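Local coordinates for capsid protein (Macrobrachium rosenbergii nodavirus, PDB 5YKX), which probably builds the coat of a prawn nodavirus, this fragment probably being the domain that protrudes from the particle surface, at residues 30-35 and 95-100. Residues are numbered along the deposited sequence; the frame is centred on the assembly and turned at random.
Sequences TQDITG and EATFTL. With CD (cadmium ion), chain E; SO4 (sulfate ion), chain G.
Q31 and F98 face each other as a hydrogen-bonded antiparallel pair, Q31 N giving to F98 O at 3.0 Å and F98 N to Q31 O at 2.8 Å. Two residues further along 30-33, and two back from F98, I33 and A96 repeat the exchange; the I33 N to A96 O bond, 2.7 Å long, is nearly straight at 169°. Between these pairs, D32 and T97 run side by side on the exposed face and suit each other as acceptor and donor: T97 OG1 gives to D32 OD1 at 2.5 Å, from above the carboxylate plane.

The backbone of T97 turns to the other edge of its strand: its N donates to a water on a cadmium ion, and its O binds that metal at 2.4 Å, with C63 SG as another ligand. T99 OG1 donates to O4 of a sulfate, probably from the crystallisation liquor, which N64 N also holds.

On the inner face, apolar I33 and F98 meet, I33 CD1 lying 3.4 Å from F98 CE1. Q31 OE1 accepts from V20 N, and NE2 donates to N18 O. Strand 26-33 is thus the outer strand, beside 96-104, of the 26-33, 96-104, 57-62, 71-75 sheet of a jelly-roll beta sandwich, I33 and F98 facing its interior.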
# COMPACT_ATOMS: atom_id res chain seq x y z
N THR B 30 -3.66 -19.96 -8.29
CA THR B 30 -4.66 -19.11 -7.67
C THR B 30 -4.62 -19.17 -6.18
O THR B 30 -4.02 -20.05 -5.66
CB THR B 30 -6.08 -19.46 -8.15
OG1 THR B 30 -6.36 -20.75 -7.70
CG2 THR B 30 -6.24 -19.37 -9.65
N GLN B 31 -5.19 -18.19 -5.50
CA GLN B 31 -5.23 -18.19 -4.08
C GLN B 31 -6.53 -17.54 -3.66
O GLN B 31 -6.96 -16.53 -4.27
CB GLN B 31 -4.03 -17.45 -3.45
CG GLN B 31 -4.07 -17.53 -1.96
CD GLN B 31 -2.77 -17.08 -1.30
OE1 GLN B 31 -1.71 -17.24 -1.85
NE2 GLN B 31 -2.88 -16.57 -0.09
N ASP B 32 -7.20 -18.16 -2.66
CA ASP B 32 -8.47 -17.66 -2.16
C ASP B 32 -8.17 -16.90 -0.90
O ASP B 32 -7.32 -17.28 -0.14
CB ASP B 32 -9.46 -18.75 -1.81
CG ASP B 32 -9.87 -19.59 -3.01
OD1 ASP B 32 -9.87 -19.13 -4.21
OD2 ASP B 32 -10.21 -20.75 -2.74
N ILE B 33 -8.86 -15.80 -0.73
CA ILE B 33 -8.87 -15.10 0.56
C ILE B 33 -10.33 -15.29 1.06
O ILE B 33 -11.26 -15.11 0.28
CB ILE B 33 -8.56 -13.60 0.40
CG1 ILE B 33 -7.14 -13.45 -0.11
CG2 ILE B 33 -8.76 -12.87 1.76
CD1 ILE B 33 -6.74 -12.01 -0.38
N THR B 34 -10.46 -15.50 2.35
CA THR B 34 -11.64 -16.04 2.99
C THR B 34 -11.91 -15.32 4.33
O THR B 34 -11.03 -14.67 4.84
CB THR B 34 -11.24 -17.53 3.12
OG1 THR B 34 -12.16 -18.32 2.42
CG2 THR B 34 -10.82 -17.95 4.42
N GLY B 35 -13.13 -15.38 4.85
CA GLY B 35 -13.44 -14.72 6.11
C GLY B 35 -13.70 -13.24 5.97
O GLY B 35 -13.65 -12.53 6.94
N GLU B 95 -15.66 -14.48 0.30
CA GLU B 95 -14.44 -14.97 -0.36
C GLU B 95 -14.13 -14.22 -1.63
O GLU B 95 -15.01 -13.67 -2.29
CB GLU B 95 -14.54 -16.45 -0.69
CG GLU B 95 -14.80 -17.26 0.58
CD GLU B 95 -14.70 -18.77 0.40
OE1 GLU B 95 -14.74 -19.25 -0.76
OE2 GLU B 95 -14.59 -19.45 1.44
N ALA B 96 -12.84 -14.28 -1.98
CA ALA B 96 -12.39 -13.79 -3.23
C ALA B 96 -11.18 -14.61 -3.66
O ALA B 96 -10.42 -15.09 -2.84
CB ALA B 96 -12.03 -12.33 -3.16
N THR B 97 -11.01 -14.71 -4.98
CA THR B 97 -9.92 -15.45 -5.59
C THR B 97 -9.04 -14.58 -6.46
O THR B 97 -9.50 -13.65 -7.06
CB THR B 97 -10.54 -16.60 -6.43
OG1 THR B 97 -11.23 -17.45 -5.52
CG2 THR B 97 -9.41 -17.46 -7.04
N PHE B 98 -7.73 -14.88 -6.46
CA PHE B 98 -6.73 -14.07 -7.21
C PHE B 98 -5.88 -14.99 -8.02
O PHE B 98 -5.67 -16.14 -7.63
CB PHE B 98 -5.90 -13.26 -6.22
CG PHE B 98 -6.75 -12.34 -5.41
CD1 PHE B 98 -7.32 -12.79 -4.23
CD2 PHE B 98 -7.08 -11.08 -5.90
CE1 PHE B 98 -8.18 -11.98 -3.51
CE2 PHE B 98 -7.91 -10.24 -5.12
CZ PHE B 98 -8.46 -10.70 -3.95
N THR B 99 -5.48 -14.53 -9.15
CA THR B 99 -4.53 -15.17 -10.00
C THR B 99 -3.13 -14.63 -9.81
O THR B 99 -2.93 -13.40 -9.86
CB THR B 99 -4.88 -14.94 -11.47
OG1 THR B 99 -6.25 -15.38 -11.67
CG2 THR B 99 -3.96 -15.71 -12.37
N LEU B 100 -2.20 -15.56 -9.59
CA LEU B 100 -0.77 -15.21 -9.44
C LEU B 100 0.03 -15.74 -10.55
O LEU B 100 -0.13 -16.90 -10.88
CB LEU B 100 -0.27 -15.75 -8.10
CG LEU B 100 -0.92 -15.18 -6.81
CD1 LEU B 100 -2.11 -15.99 -6.37
CD2 LEU B 100 0.10 -15.28 -5.66
CD CD E . -11.09 -13.41 -8.78
S SO4 G . -9.60 -15.32 -10.24
O1 SO4 G . -10.62 -15.03 -9.17
O2 SO4 G . -10.62 -15.17 -11.31
O3 SO4 G . -8.85 -16.65 -10.52
O4 SO4 G . -8.67 -14.28 -10.63
O HOH W 1 -12.66 -14.04 -7.38
O HOH W 2 -13.42 -14.28 -9.30